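Local coordinates for BH1974 protein (Bacillus halodurans, PDB 3ON5) that probably acts as an XdhC-type accessory protein in supplying the molybdenum cofactor to xanthine dehydrogenase, with a C-terminal Rossmann domain, at residues A[265-270]-A[331-336]; A[37-42]-A[66-71]; A[116-121]-A[145-150]; A[26-31]-A[55-60]. All blocks are in the same frame, centred on the assembly; numbering follows the deposited sequence.

Contact 1 of 4, residues A[265-270]-A[331-336]; sequences FVLIMT and ISIVAQ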
loop_
_atom_site.group_PDB
_atom_site.type_symbol
_atom_site.label_atom_id
_atom_site.label_comp_id
_atom_site.label_asym_id
_atom_site.label_seq_id
_atom_site.Cartn_x
_atom_site.Cartn_y
_atom_site.Cartn_z
ATOM N N PHE A 265 -2.090 34.780 17.731
ATOM C CA PHE A 265 -1.446 35.249 16.499
ATOM C C PHE A 265 -2.514 35.747 15.534
ATOM O O PHE A 265 -3.444 35.004 15.204
ATOM C CB PHE A 265 -0.597 34.125 15.849
ATOM C CG PHE A 265 0.546 33.624 16.699
ATOM C CD1 PHE A 265 0.333 32.675 17.696
ATOM C CD2 PHE A 265 1.842 34.070 16.480
ATOM C CE1 PHE A 265 1.387 32.236 18.507
ATOM C CE2 PHE A 265 2.901 33.616 17.279
ATOM C CZ PHE A 265 2.660 32.704 18.290
ATOM N N VAL A 266 -2.403 37.000 15.098
ATOM C CA VAL A 266 -3.391 37.575 14.194
ATOM C C VAL A 266 -2.746 37.793 12.826
ATOM O O VAL A 266 -1.588 38.231 12.723
ATOM C CB VAL A 266 -4.034 38.873 14.742
ATOM C CG1 VAL A 266 -5.020 39.468 13.734
ATOM C CG2 VAL A 266 -4.734 38.612 16.078
ATOM N N LEU A 267 -3.528 37.494 11.774
ATOM C CA LEU A 267 -3.147 37.640 10.381
ATOM C C LEU A 267 -4.272 38.351 9.632
ATOM O O LEU A 267 -5.371 37.807 9.505
ATOM C CB LEU A 267 -2.877 36.238 9.855
ATOM C CG LEU A 267 -1.822 36.015 8.791
ATOM C CD1 LEU A 267 -0.533 36.756 9.075
ATOM C CD2 LEU A 267 -1.513 34.596 8.762
ATOM N N ILE A 268 -4.023 39.614 9.247
ATOM C CA ILE A 268 -4.952 40.517 8.566
ATOM C C ILE A 268 -4.687 40.430 7.060
ATOM O O ILE A 268 -3.668 40.945 6.583
ATOM C CB ILE A 268 -4.796 41.978 9.109
ATOM C CG1 ILE A 268 -4.767 42.043 10.650
ATOM C CG2 ILE A 268 -5.859 42.884 8.545
ATOM C CD1 ILE A 268 -4.544 43.461 11.240
HETATM N N MSE A 269 -5.583 39.777 6.303
HETATM C CA MSE A 269 -5.373 39.625 4.854
HETATM C C MSE A 269 -6.696 39.608 4.104
HETATM O O MSE A 269 -6.973 38.673 3.332
HETATM C CB MSE A 269 -4.574 38.359 4.551
HETATM C CG MSE A 269 -4.956 37.154 5.411
HETATM SE SE MSE A 269 -3.738 35.702 5.065
HETATM C CE MSE A 269 -2.092 36.630 5.257
ATOM N N THR A 270 -7.488 40.687 4.303
ATOM C CA THR A 270 -8.812 40.826 3.709
ATOM C C THR A 270 -8.726 41.425 2.310
ATOM O O THR A 270 -9.657 41.241 1.534
ATOM C CB THR A 270 -9.751 41.684 4.585
ATOM O OG1 THR A 270 -9.391 43.060 4.488
ATOM C CG2 THR A 270 -9.801 41.239 6.036
ATOM N N ILE A 331 4.013 29.893 3.003
ATOM C CA ILE A 331 5.219 29.273 3.570
ATOM C C ILE A 331 5.978 30.325 4.348
ATOM O O ILE A 331 6.372 30.075 5.484
ATOM C CB ILE A 331 6.122 28.604 2.490
ATOM C CG1 ILE A 331 5.511 27.299 1.922
ATOM C CG2 ILE A 331 7.541 28.356 3.003
ATOM C CD1 ILE A 331 5.478 26.049 2.797
ATOM N N SER A 332 6.143 31.512 3.743
ATOM C CA SER A 332 6.840 32.668 4.300
ATOM C C SER A 332 6.245 33.074 5.655
ATOM O O SER A 332 6.992 33.336 6.596
ATOM C CB SER A 332 6.763 33.826 3.316
ATOM O OG SER A 332 7.406 34.965 3.850
ATOM N N ILE A 333 4.910 33.053 5.769
ATOM C CA ILE A 333 4.217 33.451 6.987
ATOM C C ILE A 333 4.407 32.371 8.052
ATOM O O ILE A 333 4.770 32.716 9.172
ATOM C CB ILE A 333 2.714 33.755 6.718
ATOM C CG1 ILE A 333 2.564 34.940 5.732
ATOM C CG2 ILE A 333 1.988 34.064 8.024
ATOM C CD1 ILE A 333 1.246 35.013 5.060
ATOM N N VAL A 334 4.202 31.085 7.712
ATOM C CA VAL A 334 4.337 29.976 8.673
ATOM C C VAL A 334 5.810 29.908 9.163
ATOM O O VAL A 334 6.030 29.750 10.367
ATOM C CB VAL A 334 3.842 28.629 8.110
ATOM C CG1 VAL A 334 3.918 27.554 9.176
ATOM C CG2 VAL A 334 2.399 28.750 7.641
ATOM N N ALA A 335 6.793 30.132 8.259
ATOM C CA ALA A 335 8.229 30.219 8.584
ATOM C C ALA A 335 8.470 31.295 9.656
ATOM O O ALA A 335 9.077 31.005 10.689
ATOM C CB ALA A 335 9.029 30.526 7.332
ATOM N N GLN A 336 7.893 32.499 9.451
ATOM C CA GLN A 336 7.955 33.617 10.400
ATOM C C GLN A 336 7.313 33.254 11.732
ATOM O O GLN A 336 7.838 33.628 12.773
ATOM C CB GLN A 336 7.257 34.855 9.821
ATOM C CG GLN A 336 7.512 36.142 10.604
ATOM C CD GLN A 336 6.969 37.315 9.855
ATOM O OE1 GLN A 336 5.778 37.400 9.572
ATOM N NE2 GLN A 336 7.835 38.222 9.463
#
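Three residues along the helix from Ile333, which packs on Leu267 and Met269, Gln336 OE1 accepts two hydrogen bonds, from the backbone N of Gly318 and from Tyr290 OH, and so ties the helix to strand 290-293 and to the loop after strand 313-314. The contact itself is apolar and hangs on the two branches of one isoleucine. Ile333 CG2 faces both methyls of Leu267, 3.6 Å from Leu267 CD2 and 3.8 Å from Leu267 CD1, with the two side chains crossing at a slant. The other branch runs on to Ile333 CD1, which meets the selenomethionine methyl Met269 CE tip to tip at 3.7 Å. A bend at chi3 of 50° turns that methyl into position. These methyl contacts span backbones whose nearest CA atoms, in Leu267 and Ile333, are 9.1 Å apart. Strand 265-268 lies inside the parallel sheet of the Rossmann domain, between strands 200-205 and 290-293. Leu267 and Met269 also lean on Leu214 of helix 211-221, whereas Val266 and Ile268 point to helix 273-283 on the opposite face; helix 326-343 packs through Ile331 against Ile331 of the second subunit.

Contact 2 of 4, residues A[37-42]-A[66-71]; sequences VMATII and GLLSGG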
loop_
_atom_site.group_PDB
_atom_site.type_symbol
_atom_site.label_atom_id
_atom_site.label_comp_id
_atom_site.label_asym_id
_atom_site.label_seq_id
_atom_site.Cartn_x
_atom_site.Cartn_y
_atom_site.Cartn_z
ATOM N N VAL A 37 3.177 1.638 24.451
ATOM C CA VAL A 37 4.325 2.044 25.256
ATOM C C VAL A 37 4.686 3.434 24.772
ATOM O O VAL A 37 4.691 3.709 23.577
ATOM C CB VAL A 37 5.500 1.050 25.236
ATOM C CG1 VAL A 37 6.718 1.606 25.961
ATOM C CG2 VAL A 37 5.083 -0.266 25.852
HETATM N N MSE A 38 4.868 4.329 25.708
HETATM C CA MSE A 38 5.192 5.694 25.406
HETATM C C MSE A 38 6.682 5.904 25.580
HETATM O O MSE A 38 7.219 5.568 26.642
HETATM C CB MSE A 38 4.387 6.591 26.318
HETATM C CG MSE A 38 4.402 8.023 25.916
HETATM SE SE MSE A 38 3.624 9.015 27.379
HETATM C CE MSE A 38 3.482 10.740 26.301
ATOM N N ALA A 39 7.359 6.424 24.522
ATOM C CA ALA A 39 8.788 6.747 24.542
ATOM C C ALA A 39 8.969 8.236 24.656
ATOM O O ALA A 39 8.350 8.976 23.906
ATOM C CB ALA A 39 9.484 6.222 23.301
ATOM N N THR A 40 9.782 8.684 25.616
ATOM C CA THR A 40 10.037 10.104 25.841
ATOM C C THR A 40 11.542 10.324 25.947
ATOM O O THR A 40 12.223 9.601 26.682
ATOM C CB THR A 40 9.286 10.590 27.101
ATOM O OG1 THR A 40 7.915 10.226 27.002
ATOM C CG2 THR A 40 9.383 12.092 27.313
ATOM N N ILE A 41 12.056 11.324 25.210
ATOM C CA ILE A 41 13.467 11.702 25.292
ATOM C C ILE A 41 13.614 12.544 26.559
ATOM O O ILE A 41 13.209 13.709 26.567
ATOM C CB ILE A 41 13.999 12.417 24.021
ATOM C CG1 ILE A 41 13.784 11.571 22.774
ATOM C CG2 ILE A 41 15.466 12.700 24.190
ATOM C CD1 ILE A 41 14.134 12.302 21.510
ATOM N N ILE A 42 14.144 11.934 27.629
ATOM C CA ILE A 42 14.284 12.585 28.933
ATOM C C ILE A 42 15.656 13.264 29.062
ATOM O O ILE A 42 15.843 14.040 30.007
ATOM C CB ILE A 42 14.051 11.604 30.105
ATOM C CG1 ILE A 42 15.065 10.421 30.078
ATOM C CG2 ILE A 42 12.587 11.141 30.110
ATOM C CD1 ILE A 42 14.997 9.464 31.226
ATOM N N GLY A 66 4.811 9.313 15.788
ATOM C CA GLY A 66 5.942 10.212 16.014
ATOM C C GLY A 66 7.263 9.548 15.659
ATOM O O GLY A 66 7.288 8.377 15.244
ATOM N N LEU A 67 8.379 10.310 15.760
ATOM C CA LEU A 67 9.748 9.785 15.582
ATOM C C LEU A 67 10.681 10.565 16.506
ATOM O O LEU A 67 10.357 11.690 16.921
ATOM C CB LEU A 67 10.305 9.747 14.132
ATOM C CG LEU A 67 10.642 11.056 13.421
ATOM C CD1 LEU A 67 11.756 10.863 12.406
ATOM C CD2 LEU A 67 9.426 11.648 12.784
ATOM N N LEU A 68 11.820 9.942 16.848
ATOM C CA LEU A 68 12.813 10.503 17.762
ATOM C C LEU A 68 14.198 10.641 17.064
ATOM O O LEU A 68 14.973 11.556 17.386
ATOM C CB LEU A 68 12.912 9.616 19.032
ATOM C CG LEU A 68 11.617 9.375 19.853
ATOM C CD1 LEU A 68 11.879 8.467 21.012
ATOM C CD2 LEU A 68 11.004 10.672 20.368
ATOM N N SER A 69 14.489 9.733 16.111
ATOM C CA SER A 69 15.728 9.712 15.335
ATOM C C SER A 69 15.414 9.633 13.834
ATOM O O SER A 69 15.882 10.479 13.069
ATOM C CB SER A 69 16.622 8.546 15.762
ATOM O OG SER A 69 17.822 8.443 15.004
ATOM N N GLY A 70 14.625 8.634 13.437
ATOM C CA GLY A 70 14.287 8.385 12.044
ATOM C C GLY A 70 15.237 7.392 11.403
ATOM O O GLY A 70 15.119 7.103 10.203
ATOM N N GLY A 71 16.178 6.884 12.210
ATOM C CA GLY A 71 17.164 5.890 11.804
ATOM C C GLY A 71 16.739 4.477 12.159
ATOM O O GLY A 71 15.556 4.120 12.045
#
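Ile41 and Leu68 make the larger share of this apolar contact, their side chains passing alongside each other in opposite directions. Leu68 CD2 sits 3.7 Å from Ile41 CD1 and 3.8 Å from Ile41 CG1, while Ile41 CD1 also lies over Leu68 CB at 3.9 Å. The other methyl, Leu68 CD1, touches Ala39 CB at 4.0 Å as well as Ile41 CG1, so one leucine bridges two residues that face the same side of the strand. With CG beside its own backbone N (chi1 -57°), Leu68 sends both methyls to the strand. With an alanine in place of Ile41, Leu68 CD2 is likely to lose its apolar cover from the strand and a gap to open beside it. The polar part belongs to the loop: Glu74 OE2 accepts the backbone N-H groups of Leu68, Ser69 and Gly70, which fixes the turn that presents the leucine. Strand 36-46 runs between strands 55-59 and 113-121 of the antiparallel sheet. Leu68 also touches Met56 of strand 55-59, and its loop leads from strand 64-65 into helix 73-87, whose Ala81, Val84 and Trp85 pack on Val37.

Contact 3 of 4, residues A[116-121]-A[145-150]; sequences SVLLEP and HVKKLS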
loop_
_atom_site.group_PDB
_atom_site.type_symbol
_atom_site.label_atom_id
_atom_site.label_comp_id
_atom_site.label_asym_id
_atom_site.label_seq_id
_atom_site.Cartn_x
_atom_site.Cartn_y
_atom_site.Cartn_z
ATOM N N SER A 116 18.813 9.552 25.898
ATOM C CA SER A 116 18.196 8.752 26.953
ATOM C C SER A 116 16.665 8.722 26.711
ATOM O O SER A 116 15.971 9.760 26.792
ATOM C CB SER A 116 18.557 9.307 28.330
ATOM O OG SER A 116 19.956 9.509 28.491
ATOM N N VAL A 117 16.158 7.543 26.341
ATOM C CA VAL A 117 14.740 7.336 26.046
ATOM C C VAL A 117 14.092 6.610 27.221
ATOM O O VAL A 117 14.591 5.560 27.632
ATOM C CB VAL A 117 14.550 6.548 24.711
ATOM C CG1 VAL A 117 13.071 6.405 24.348
ATOM C CG2 VAL A 117 15.327 7.194 23.564
ATOM N N LEU A 118 13.000 7.175 27.771
ATOM C CA LEU A 118 12.237 6.549 28.852
ATOM C C LEU A 118 10.969 5.906 28.276
ATOM O O LEU A 118 10.103 6.606 27.732
ATOM C CB LEU A 118 11.889 7.544 29.975
ATOM C CG LEU A 118 10.902 7.063 31.075
ATOM C CD1 LEU A 118 11.518 5.992 31.976
ATOM C CD2 LEU A 118 10.465 8.203 31.923
ATOM N N LEU A 119 10.869 4.568 28.417
ATOM C CA LEU A 119 9.743 3.769 27.929
ATOM C C LEU A 119 8.799 3.451 29.088
ATOM O O LEU A 119 9.235 2.879 30.082
ATOM C CB LEU A 119 10.260 2.478 27.254
ATOM C CG LEU A 119 11.115 2.663 25.991
ATOM C CD1 LEU A 119 12.034 1.522 25.784
ATOM C CD2 LEU A 119 10.276 2.828 24.783
ATOM N N GLU A 120 7.533 3.894 28.986
ATOM C CA GLU A 120 6.479 3.696 29.992
ATOM C C GLU A 120 5.299 2.955 29.418
ATOM O O GLU A 120 4.776 3.390 28.390
ATOM C CB GLU A 120 5.986 5.027 30.549
ATOM C CG GLU A 120 6.967 5.736 31.453
ATOM C CD GLU A 120 6.512 7.148 31.751
ATOM O OE1 GLU A 120 6.463 7.957 30.795
ATOM O OE2 GLU A 120 6.176 7.435 32.924
ATOM N N PRO A 121 4.822 1.854 30.055
ATOM C CA PRO A 121 3.630 1.187 29.507
ATOM C C PRO A 121 2.395 2.030 29.783
ATOM O O PRO A 121 2.186 2.447 30.926
ATOM C CB PRO A 121 3.598 -0.162 30.229
ATOM C CG PRO A 121 4.435 0.010 31.448
ATOM C CD PRO A 121 5.304 1.211 31.298
ATOM N N HIS A 145 3.565 18.478 33.908
ATOM C CA HIS A 145 3.873 17.087 34.196
ATOM C C HIS A 145 5.267 16.949 34.773
ATOM O O HIS A 145 6.189 17.619 34.321
ATOM C CB HIS A 145 3.735 16.254 32.917
ATOM C CG HIS A 145 4.026 14.795 33.092
ATOM N ND1 HIS A 145 3.406 14.049 34.076
ATOM C CD2 HIS A 145 4.794 13.971 32.342
ATOM C CE1 HIS A 145 3.842 12.813 33.917
ATOM N NE2 HIS A 145 4.675 12.720 32.886
ATOM N N VAL A 146 5.415 16.060 35.765
ATOM C CA VAL A 146 6.690 15.774 36.409
ATOM C C VAL A 146 6.794 14.263 36.666
ATOM O O VAL A 146 5.824 13.636 37.093
ATOM C CB VAL A 146 6.898 16.602 37.715
ATOM C CG1 VAL A 146 5.796 16.360 38.757
ATOM C CG2 VAL A 146 8.288 16.371 38.321
ATOM N N LYS A 147 7.973 13.685 36.397
ATOM C CA LYS A 147 8.273 12.285 36.695
ATOM C C LYS A 147 9.448 12.208 37.660
ATOM O O LYS A 147 10.437 12.901 37.457
ATOM C CB LYS A 147 8.583 11.472 35.428
ATOM C CG LYS A 147 7.551 11.490 34.317
ATOM C CD LYS A 147 8.141 10.754 33.128
ATOM C CE LYS A 147 7.416 10.924 31.818
ATOM N NZ LYS A 147 6.058 10.331 31.835
ATOM N N LYS A 148 9.334 11.407 38.718
ATOM C CA LYS A 148 10.415 11.139 39.677
ATOM C C LYS A 148 10.977 9.788 39.281
ATOM O O LYS A 148 10.245 8.793 39.276
ATOM C CB LYS A 148 9.925 11.210 41.140
ATOM C CG LYS A 148 10.989 10.893 42.186
ATOM C CD LYS A 148 10.437 10.919 43.613
ATOM N N LEU A 149 12.239 9.759 38.850
ATOM C CA LEU A 149 12.855 8.529 38.356
ATOM C C LEU A 149 13.738 7.891 39.406
ATOM O O LEU A 149 14.272 8.594 40.265
ATOM C CB LEU A 149 13.688 8.824 37.097
ATOM C CG LEU A 149 13.059 9.726 36.009
ATOM C CD1 LEU A 149 14.080 10.114 34.989
ATOM C CD2 LEU A 149 11.845 9.089 35.350
ATOM N N SER A 150 13.877 6.557 39.359
ATOM C CA SER A 150 14.781 5.832 40.244
ATOM C C SER A 150 16.183 5.853 39.640
ATOM O O SER A 150 16.353 6.223 38.472
ATOM C CB SER A 150 14.292 4.404 40.488
ATOM O OG SER A 150 14.220 3.629 39.305
#
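Glu120 and Lys147 approach from opposite directions, across two strands whose directions differ by 99°, and their charged groups close the contact. Lys147 NZ donates to Glu120 OE1 at 2.6 Å, on the syn side, which faces the other oxygen; Glu120 OE2 is 3.1 Å from the same nitrogen, so the ammonium stands at the open end of the carboxylate. Lys147 bends at its last torsion (chi4 -66°), and that turn also lets NZ give a bond to His145 NE2 at 3.0 Å. It meets the imidazole edge-on, in the ring plane. His145 is held in turn by ND1, which bonds to the carbonyl of Ala159, and by stacking with Phe160. Beside the ion pair the packing is greasy. Leu118, with CG opposite its backbone N (chi1 171°), extends toward the other strand and lays CD2 against Lys147 CD at 3.7 Å and against Leu149 CD2 at 3.8 Å, slanting across both side chains. Val155 of strand 155-161 touches Leu118 and Glu120 as well. A methionine in place of Lys147 would probably leave the Glu120 carboxylate without its countercharge and His145 NE2 without its donor. Since all four touching residues are buried, the charges would be expected to compensate each other with little help from water, and the histidine, accepting at NE2 and donating at ND1, is consistent with a neutral ring. The buried ion pair thus joins the sheet of strand 113-121 to that of strand 143-149.

Contact 4 of 4, residues A[26-31]-A[55-60]; sequences LETLAG and MMLFQE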
loop_
_atom_site.group_PDB
_atom_site.type_symbol
_atom_site.label_atom_id
_atom_site.label_comp_id
_atom_site.label_asym_id
_atom_site.label_seq_id
_atom_site.Cartn_x
_atom_site.Cartn_y
_atom_site.Cartn_z
ATOM N N LEU A 26 -1.862 12.773 22.554
ATOM C CA LEU A 26 -2.786 12.422 23.627
ATOM C C LEU A 26 -4.163 12.077 23.060
ATOM O O LEU A 26 -4.902 11.313 23.681
ATOM C CB LEU A 26 -2.912 13.560 24.656
ATOM C CG LEU A 26 -1.696 13.963 25.476
ATOM C CD1 LEU A 26 -2.057 15.060 26.418
ATOM C CD2 LEU A 26 -1.148 12.803 26.302
ATOM N N GLU A 27 -4.519 12.649 21.894
ATOM C CA GLU A 27 -5.781 12.382 21.209
ATOM C C GLU A 27 -5.795 10.930 20.757
ATOM O O GLU A 27 -6.803 10.259 20.954
ATOM C CB GLU A 27 -5.987 13.342 20.014
ATOM C CG GLU A 27 -7.395 13.344 19.424
ATOM C CD GLU A 27 -7.675 14.403 18.368
ATOM O OE1 GLU A 27 -7.276 15.575 18.569
ATOM O OE2 GLU A 27 -8.380 14.078 17.385
ATOM N N THR A 28 -4.658 10.446 20.203
ATOM C CA THR A 28 -4.418 9.097 19.678
ATOM C C THR A 28 -4.688 8.022 20.781
ATOM O O THR A 28 -5.221 6.956 20.452
ATOM C CB THR A 28 -2.982 9.027 19.132
ATOM O OG1 THR A 28 -2.851 10.024 18.115
ATOM C CG2 THR A 28 -2.617 7.671 18.544
ATOM N N LEU A 29 -4.402 8.318 22.062
ATOM C CA LEU A 29 -4.660 7.396 23.179
ATOM C C LEU A 29 -6.160 7.225 23.472
ATOM O O LEU A 29 -6.574 6.150 23.913
ATOM C CB LEU A 29 -3.967 7.895 24.436
ATOM C CG LEU A 29 -2.461 7.894 24.352
ATOM C CD1 LEU A 29 -1.881 8.944 25.221
ATOM C CD2 LEU A 29 -1.900 6.532 24.644
ATOM N N ALA A 30 -6.968 8.273 23.220
ATOM C CA ALA A 30 -8.425 8.262 23.423
ATOM C C ALA A 30 -9.134 7.316 22.405
ATOM O O ALA A 30 -10.140 6.688 22.758
ATOM C CB ALA A 30 -8.989 9.680 23.313
ATOM N N GLY A 31 -8.554 7.187 21.204
ATOM C CA GLY A 31 -9.046 6.341 20.118
ATOM C C GLY A 31 -8.947 4.831 20.297
ATOM O O GLY A 31 -9.534 4.271 21.228
HETATM N N MSE A 55 8.213 13.041 22.249
HETATM C CA MSE A 55 7.507 11.801 22.511
HETATM C C MSE A 55 7.153 11.059 21.242
HETATM O O MSE A 55 7.108 11.612 20.138
HETATM C CB MSE A 55 6.233 12.056 23.300
HETATM C CG MSE A 55 6.485 12.493 24.694
HETATM SE SE MSE A 55 4.880 13.259 25.385
HETATM C CE MSE A 55 5.758 14.175 26.963
HETATM N N MSE A 56 6.840 9.794 21.439
HETATM C CA MSE A 56 6.566 8.805 20.430
HETATM C C MSE A 56 5.770 7.649 21.024
HETATM O O MSE A 56 6.035 7.252 22.168
HETATM C CB MSE A 56 7.927 8.329 19.916
HETATM C CG MSE A 56 7.842 7.417 18.791
HETATM SE SE MSE A 56 9.606 6.811 18.376
HETATM C CE MSE A 56 8.905 5.749 16.836
ATOM N N LEU A 57 4.831 7.087 20.254
ATOM C CA LEU A 57 4.021 5.975 20.720
ATOM C C LEU A 57 4.352 4.690 19.991
ATOM O O LEU A 57 4.315 4.647 18.774
ATOM C CB LEU A 57 2.534 6.287 20.544
ATOM C CG LEU A 57 1.932 7.286 21.526
ATOM C CD1 LEU A 57 0.561 7.746 21.057
ATOM C CD2 LEU A 57 1.840 6.702 22.936
ATOM N N PHE A 58 4.660 3.639 20.742
ATOM C CA PHE A 58 4.863 2.291 20.222
ATOM C C PHE A 58 3.608 1.528 20.489
ATOM O O PHE A 58 3.153 1.453 21.631
ATOM C CB PHE A 58 6.101 1.602 20.813
ATOM C CG PHE A 58 7.393 2.222 20.340
ATOM C CD1 PHE A 58 7.989 1.803 19.153
ATOM C CD2 PHE A 58 7.995 3.252 21.061
ATOM C CE1 PHE A 58 9.139 2.413 18.679
ATOM C CE2 PHE A 58 9.159 3.853 20.594
ATOM C CZ PHE A 58 9.715 3.435 19.393
ATOM N N GLN A 59 2.992 1.048 19.418
ATOM C CA GLN A 59 1.711 0.367 19.478
ATOM C C GLN A 59 1.855 -1.089 19.091
ATOM O O GLN A 59 2.805 -1.462 18.380
ATOM C CB GLN A 59 0.712 1.071 18.547
ATOM C CG GLN A 59 0.591 2.564 18.803
ATOM C CD GLN A 59 -0.391 3.222 17.894
ATOM O OE1 GLN A 59 -1.228 4.007 18.337
ATOM N NE2 GLN A 59 -0.351 2.880 16.617
ATOM N N GLU A 60 0.884 -1.907 19.550
ATOM C CA GLU A 60 0.814 -3.338 19.284
ATOM C C GLU A 60 0.609 -3.608 17.788
ATOM O O GLU A 60 1.215 -4.542 17.264
ATOM C CB GLU A 60 -0.311 -3.981 20.098
ATOM C CG GLU A 60 -0.239 -5.486 20.001
ATOM C CD GLU A 60 -1.241 -6.304 20.774
ATOM O OE1 GLU A 60 -2.361 -5.807 21.026
ATOM O OE2 GLU A 60 -0.944 -7.492 21.022
#
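Helix 22-30 lies over one face of the five-stranded antiparallel sheet, and there Thr28 and Leu29 come down on Leu57 and Gln59 of strand 55-59. Two methyl pairs carry the apolar part. Thr28 CG2 is 4.1 Å from Leu57 CD1, the side chains sliding past each other in opposite senses, and Leu29 CD2 is 4.1 Å from Leu57 CD2. Leu57 therefore offers one methyl to each of two consecutive residues, Thr28 and Leu29. Thr28 holds CG2 opposite its backbone N (chi1 of OG1 -59°), where it meets Leu57, with OG1 on the other branch bonding to the carbonyl of Glu24 one turn back in the helix. The short helix and strand axes run at 23° to each other, 10.3 Å apart at closest approach, so this is a helix laid nearly along a strand. Alternation along the strand divides the sheet faces: Leu57 and Gln59 turn to helix 22-30, whereas Phe58 points to the opposite face and packs on Leu77, Thr78 and Ala81 of helix 73-87. The side chains of Gln59 and Thr28 cross at about a right angle, with Gln59 OE1 3.9 Å from Thr28 CG2, a plain van der Waals touch; the hydrogen bond of that oxygen is with Arg36 NE, and Leu29 rests on Arg36 too.

In the fold
Contacts 2, 3 and 4 gather round one antiparallel sheet, and contact 1 stands apart in the Rossmann domain, with centres 31 Å from contacts 2 and 4 and 37 Å from contact 3. Strand 36-46 is the middle link: Ala39 N probably bonds to Met56 O at 2.8 Å, joining contact 2 to contact 4, and Thr40 O to Leu118 N at 2.8 Å, joining contact 2 to contact 3. The centres of contacts 3 and 4 lie 16 Å apart without touching, and contact 3 joins this sheet to a second antiparallel sheet through strand 143-149. Contacts 1 and 2, on opposite sides of the chain's centre, both meet the second subunit.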